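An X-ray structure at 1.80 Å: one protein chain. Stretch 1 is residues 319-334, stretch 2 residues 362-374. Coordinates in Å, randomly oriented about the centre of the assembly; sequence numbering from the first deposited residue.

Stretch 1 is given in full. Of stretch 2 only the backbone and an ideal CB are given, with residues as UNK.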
# COMPACT_ATOMS: atom_id res chain seq x y z
N GLU A 319 -1.39 -12.49 5.31
CA GLU A 319 -1.02 -13.82 4.84
C GLU A 319 -1.17 -14.90 5.87
O GLU A 319 -1.06 -14.64 7.04
CB GLU A 319 0.44 -13.84 4.27
CG GLU A 319 1.64 -13.70 5.34
CD GLU A 319 1.81 -12.31 5.90
OE1 GLU A 319 1.11 -11.41 5.46
OE2 GLU A 319 2.65 -12.09 6.81
N ASP A 320 -1.42 -16.10 5.41
CA ASP A 320 -1.59 -17.30 6.24
C ASP A 320 -2.57 -17.13 7.40
O ASP A 320 -2.31 -17.56 8.51
CB ASP A 320 -0.23 -17.86 6.65
CG ASP A 320 0.67 -18.19 5.42
OD1 ASP A 320 0.17 -18.82 4.44
OD2 ASP A 320 1.91 -17.82 5.41
N VAL A 321 -3.73 -16.51 7.12
CA VAL A 321 -4.79 -16.36 8.10
C VAL A 321 -5.71 -17.53 7.91
O VAL A 321 -5.82 -18.04 6.79
CB VAL A 321 -5.53 -15.00 7.96
CG1 VAL A 321 -6.72 -14.83 9.11
CG2 VAL A 321 -4.51 -13.86 8.24
N ASN A 322 -6.29 -18.05 9.00
CA ASN A 322 -7.34 -19.07 8.85
C ASN A 322 -8.57 -18.60 9.55
O ASN A 322 -8.45 -18.30 10.65
CB ASN A 322 -6.95 -20.46 9.46
CG ASN A 322 -5.67 -21.05 8.80
OD1 ASN A 322 -5.67 -21.49 7.66
ND2 ASN A 322 -4.54 -20.96 9.51
N PHE A 323 -9.73 -18.65 8.89
CA PHE A 323 -10.97 -18.36 9.58
C PHE A 323 -11.56 -19.57 10.11
O PHE A 323 -11.90 -20.46 9.34
CB PHE A 323 -12.04 -17.59 8.71
CG PHE A 323 -11.83 -16.10 8.81
CD1 PHE A 323 -10.65 -15.64 9.38
CD2 PHE A 323 -12.76 -15.18 8.40
CE1 PHE A 323 -10.42 -14.24 9.53
CE2 PHE A 323 -12.55 -13.82 8.51
CZ PHE A 323 -11.35 -13.36 9.05
N GLY A 324 -11.79 -19.62 11.41
CA GLY A 324 -12.78 -20.66 11.82
C GLY A 324 -14.18 -20.51 11.26
O GLY A 324 -14.71 -19.36 11.09
N ALA A 325 -14.84 -21.65 11.06
CA ALA A 325 -16.27 -21.75 10.68
C ALA A 325 -17.02 -20.76 11.42
O ALA A 325 -16.80 -20.55 12.67
CB ALA A 325 -16.88 -23.16 10.86
N GLY A 326 -17.73 -19.98 10.67
CA GLY A 326 -18.64 -18.99 11.25
C GLY A 326 -18.05 -17.67 11.64
O GLY A 326 -18.77 -16.97 12.25
N THR A 327 -16.78 -17.31 11.30
CA THR A 327 -16.33 -15.95 11.71
C THR A 327 -17.01 -14.99 10.76
O THR A 327 -16.93 -15.29 9.56
CB THR A 327 -14.90 -15.98 11.43
OG1 THR A 327 -14.30 -17.12 12.06
CG2 THR A 327 -14.15 -14.63 11.54
N LEU A 328 -17.37 -13.77 11.12
CA LEU A 328 -18.21 -12.90 10.32
C LEU A 328 -17.56 -11.59 10.68
O LEU A 328 -17.17 -11.38 11.78
CB LEU A 328 -19.66 -12.74 10.77
CG LEU A 328 -20.32 -14.07 10.98
CD1 LEU A 328 -21.62 -14.05 11.38
CD2 LEU A 328 -20.48 -14.33 9.41
N ILE A 329 -17.26 -10.81 9.67
CA ILE A 329 -16.87 -9.43 9.82
C ILE A 329 -18.02 -8.50 9.56
O ILE A 329 -18.75 -8.62 8.58
CB ILE A 329 -15.68 -9.08 8.85
CG1 ILE A 329 -14.54 -10.08 9.08
CG2 ILE A 329 -15.27 -7.56 9.11
CD1 ILE A 329 -13.33 -9.82 8.28
N ALA A 330 -18.20 -7.51 10.42
CA ALA A 330 -19.21 -6.53 10.22
C ALA A 330 -18.59 -5.39 9.42
O ALA A 330 -17.47 -5.02 9.69
CB ALA A 330 -19.56 -6.02 11.54
N ASN A 331 -19.31 -4.81 8.46
CA ASN A 331 -18.73 -3.68 7.72
C ASN A 331 -19.53 -2.39 7.83
O ASN A 331 -19.27 -1.44 7.08
CB ASN A 331 -18.50 -4.02 6.26
CG ASN A 331 -19.65 -4.63 5.63
OD1 ASN A 331 -20.61 -4.99 6.29
ND2 ASN A 331 -19.56 -4.81 4.33
N LEU A 332 -20.47 -2.33 8.77
CA LEU A 332 -21.37 -1.19 8.94
C LEU A 332 -21.70 -0.97 10.42
O LEU A 332 -22.10 -1.92 11.08
CB LEU A 332 -22.63 -1.49 8.16
CG LEU A 332 -23.75 -0.49 7.91
CD1 LEU A 332 -23.30 0.45 6.80
CD2 LEU A 332 -24.88 -1.30 7.47
N ARG A 333 -21.57 0.27 10.92
CA ARG A 333 -21.90 0.60 12.34
C ARG A 333 -23.42 0.65 12.53
O ARG A 333 -24.17 0.93 11.56
CB ARG A 333 -21.33 1.96 12.79
CG ARG A 333 -19.81 2.17 12.74
CD ARG A 333 -19.45 3.51 13.48
NE ARG A 333 -19.93 3.49 14.87
CZ ARG A 333 -19.29 2.95 15.92
NH1 ARG A 333 -18.09 2.38 15.77
NH2 ARG A 333 -19.84 2.97 17.14
N PHE A 334 -23.89 0.42 13.77
CA PHE A 334 -25.37 0.36 13.97
C PHE A 334 -25.99 1.67 13.52
O PHE A 334 -27.13 1.69 13.05
CB PHE A 334 -25.86 -0.21 15.33
CG PHE A 334 -25.22 0.41 16.55
CD1 PHE A 334 -25.95 1.33 17.35
CD2 PHE A 334 -23.92 0.06 16.96
CE1 PHE A 334 -25.37 1.93 18.53
CE2 PHE A 334 -23.32 0.65 18.12
CZ PHE A 334 -24.06 1.59 18.91
N UNK A 362 -1.05 -14.68 9.80
CA UNK A 362 -0.96 -15.87 10.69
C UNK A 362 -1.91 -15.82 11.85
O UNK A 362 -1.75 -16.52 12.84
CB UNK A 362 0.46 -16.02 11.23
N UNK A 363 -2.90 -14.96 11.75
CA UNK A 363 -4.09 -15.05 12.56
C UNK A 363 -4.95 -16.29 12.40
O UNK A 363 -5.20 -16.83 11.29
CB UNK A 363 -4.96 -13.82 12.27
N UNK A 364 -5.52 -16.77 13.53
CA UNK A 364 -6.45 -17.93 13.46
C UNK A 364 -7.68 -17.51 14.25
O UNK A 364 -7.53 -17.09 15.35
CB UNK A 364 -5.83 -19.21 14.02
N UNK A 365 -8.88 -17.50 13.67
CA UNK A 365 -9.99 -17.11 14.57
C UNK A 365 -10.68 -18.41 14.94
O UNK A 365 -10.71 -19.32 14.14
CB UNK A 365 -10.96 -16.12 13.92
N UNK A 366 -11.18 -18.57 16.16
CA UNK A 366 -12.07 -19.67 16.44
C UNK A 366 -13.37 -19.70 15.68
O UNK A 366 -13.64 -18.68 15.03
CB UNK A 366 -12.39 -19.67 17.94
N UNK A 367 -14.08 -20.83 15.61
CA UNK A 367 -15.53 -20.76 15.11
C UNK A 367 -16.39 -19.66 15.67
O UNK A 367 -16.30 -19.32 16.87
CB UNK A 367 -16.25 -22.07 15.43
N UNK A 368 -17.28 -19.13 14.83
CA UNK A 368 -18.36 -18.25 15.27
C UNK A 368 -17.86 -17.02 15.92
O UNK A 368 -18.49 -16.50 16.83
CB UNK A 368 -19.30 -18.98 16.23
N UNK A 369 -16.67 -16.63 15.52
CA UNK A 369 -16.10 -15.35 15.87
C UNK A 369 -16.81 -14.18 15.07
O UNK A 369 -17.16 -14.27 13.82
CB UNK A 369 -14.60 -15.38 15.59
N UNK A 370 -17.08 -13.12 15.82
CA UNK A 370 -17.73 -11.86 15.48
C UNK A 370 -16.67 -10.72 15.62
O UNK A 370 -16.18 -10.43 16.71
CB UNK A 370 -18.94 -11.62 16.38
N UNK A 371 -16.30 -10.13 14.49
CA UNK A 371 -15.42 -8.92 14.38
C UNK A 371 -16.12 -7.59 14.03
O UNK A 371 -16.75 -7.48 13.02
CB UNK A 371 -14.36 -9.18 13.31
N UNK A 372 -16.04 -6.54 14.90
CA UNK A 372 -16.69 -5.29 14.60
C UNK A 372 -16.08 -4.44 13.46
O UNK A 372 -14.93 -4.67 13.02
CB UNK A 372 -16.71 -4.46 15.88
N UNK A 373 -16.84 -3.43 12.96
CA UNK A 373 -16.20 -2.66 11.84
C UNK A 373 -14.93 -1.83 12.22
O UNK A 373 -14.78 -1.32 13.38
CB UNK A 373 -17.24 -1.70 11.26
N UNK A 374 -13.97 -1.80 11.31
CA UNK A 374 -12.72 -1.07 11.47
C UNK A 374 -11.74 -1.57 12.51
O UNK A 374 -10.81 -0.85 12.88
CB UNK A 374 -13.05 0.39 11.80

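Position 362 has positive phi (68/17), which favours glycine or asparagine but does not exclude others. Its CB points away overall, yet the carboxylates of Glu319 and Asp320 lie nearby, so a polar or basic side chain long enough to turn back would suit. The residue is His362. Its CE1 comes 3.5 Å from Asp320 OD2, and water 1 joins His362 NE2 (2.7 Å) to Glu319 OE2 (3.1 Å).

At 363 the ideal CB lies 3.8 Å from Val321 CG1, which suits an aliphatic group. Val363 packs beside Val321, its CB 4.0 Å from Val321 CG1, and its O accepts from Asn322 N at 2.8 Å.

Position 364 pairs with Asn322 on the same sheet face; several polar or long side chains would fit. Arg364 has Asn322 ND2 over one face of its guanidinium, 3.1 Å from NH2. Both are donors, so this is not a hydrogen bond.

At 365 the ideal CB is 4.0 Å from Thr327 OG1 and 4.4 Å from Gly324 N, so a small hydroxyl residue, serine or threonine, is attractive. Thr365, chi1 p, uses OG1 twice: it accepts from Gly324 N (2.9 Å) and donates to Thr327 OG1 (2.9 Å).

Position 366 has nothing of stretch 1 within 5.5 Å of its ideal CB, so stretch 1 sets no preference; the residue is Gly366, which opens a type II turn ending at 369.

At 367 the CB points sideways and the ideal CB lies 3.2 Å from Ala325 O, which is tight, so a side chain whose end leads away is suited. Ile367 places CG2 4.0 Å from Ala325 CB.

Position 368 combines positive phi (61/27) with a CB pointing away: glycine, asparagine or aspartate would suit. Asn368 OD1 accepts weakly from water 3 (3.3 Å), which also donates to Gly326 O (2.9 Å).

At 369 the ideal CB lies 3.9 Å from Thr327 OG1, compatible with a modest side chain. Val369 brings CG1 to 3.9 Å from Thr327 CG2.

Position 370 offers little contact and many residues would do; it is Thr370.

Position 371 shares a sheet face with Ile329, inviting a branched aliphatic. Ile371 sets CD1 4.0 Å from Thr327 CG2, while its N donates to Leu328 O at 3.1 Å.

Position 372 points away and is permissive: Leu372.

At 373, phi of -66° permits proline, and Ala330 offers an apolar surface. Pro373 places CG 3.7 Å from Ala330 CB and 3.6 Å from Leu332 O.

Position 374 makes no contact; its positive phi favours glycine, and it is Gly374.

Stretch 2 (362-374) HVRTGINVTILPG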
# COMPACT_ATOMS: atom_id res chain seq x y z
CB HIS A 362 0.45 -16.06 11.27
CG HIS A 362 1.52 -16.18 10.23
ND1 HIS A 362 1.82 -17.38 9.60
CD2 HIS A 362 2.39 -15.26 9.72
CE1 HIS A 362 2.82 -17.18 8.76
NE2 HIS A 362 3.12 -15.89 8.75
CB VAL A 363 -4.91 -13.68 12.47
CG1 VAL A 363 -6.36 -13.83 13.02
CG2 VAL A 363 -4.25 -12.67 13.19
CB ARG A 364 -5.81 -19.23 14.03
CG ARG A 364 -6.84 -20.43 13.93
CD ARG A 364 -6.30 -21.90 14.18
NE ARG A 364 -5.51 -22.48 13.06
CZ ARG A 364 -6.00 -23.11 11.96
NH1 ARG A 364 -7.33 -23.22 11.73
NH2 ARG A 364 -5.13 -23.60 11.05
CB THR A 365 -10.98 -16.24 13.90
OG1 THR A 365 -11.48 -17.04 12.79
CG2 THR A 365 -10.30 -15.13 13.23
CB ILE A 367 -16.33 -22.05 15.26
CG1 ILE A 367 -16.29 -22.40 16.79
CG2 ILE A 367 -15.58 -23.09 14.61
CD1 ILE A 367 -17.23 -23.67 17.29
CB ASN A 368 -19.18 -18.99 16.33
CG ASN A 368 -20.59 -18.74 16.20
OD1 ASN A 368 -21.05 -18.08 15.25
ND2 ASN A 368 -21.39 -19.35 17.09
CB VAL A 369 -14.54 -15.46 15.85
CG1 VAL A 369 -13.92 -14.19 15.41
CG2 VAL A 369 -13.90 -15.64 17.46
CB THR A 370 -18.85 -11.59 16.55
OG1 THR A 370 -19.78 -12.67 16.60
CG2 THR A 370 -19.63 -10.35 16.28
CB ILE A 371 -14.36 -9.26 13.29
CG1 ILE A 371 -13.73 -10.61 13.70
CG2 ILE A 371 -13.33 -8.04 13.13
CD1 ILE A 371 -12.66 -11.16 12.86
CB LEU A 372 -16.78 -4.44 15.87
CG LEU A 372 -18.06 -4.90 16.55
CD1 LEU A 372 -18.05 -6.37 16.97
CD2 LEU A 372 -18.35 -4.07 17.77
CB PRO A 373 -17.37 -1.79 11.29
CG PRO A 373 -18.67 -2.45 11.90
CD PRO A 373 -18.19 -2.90 13.27
O HOH W 1 4.77 -14.21 7.41
O HOH W 2 -3.30 -19.10 10.54
O HOH W 3 -21.64 -17.45 12.06
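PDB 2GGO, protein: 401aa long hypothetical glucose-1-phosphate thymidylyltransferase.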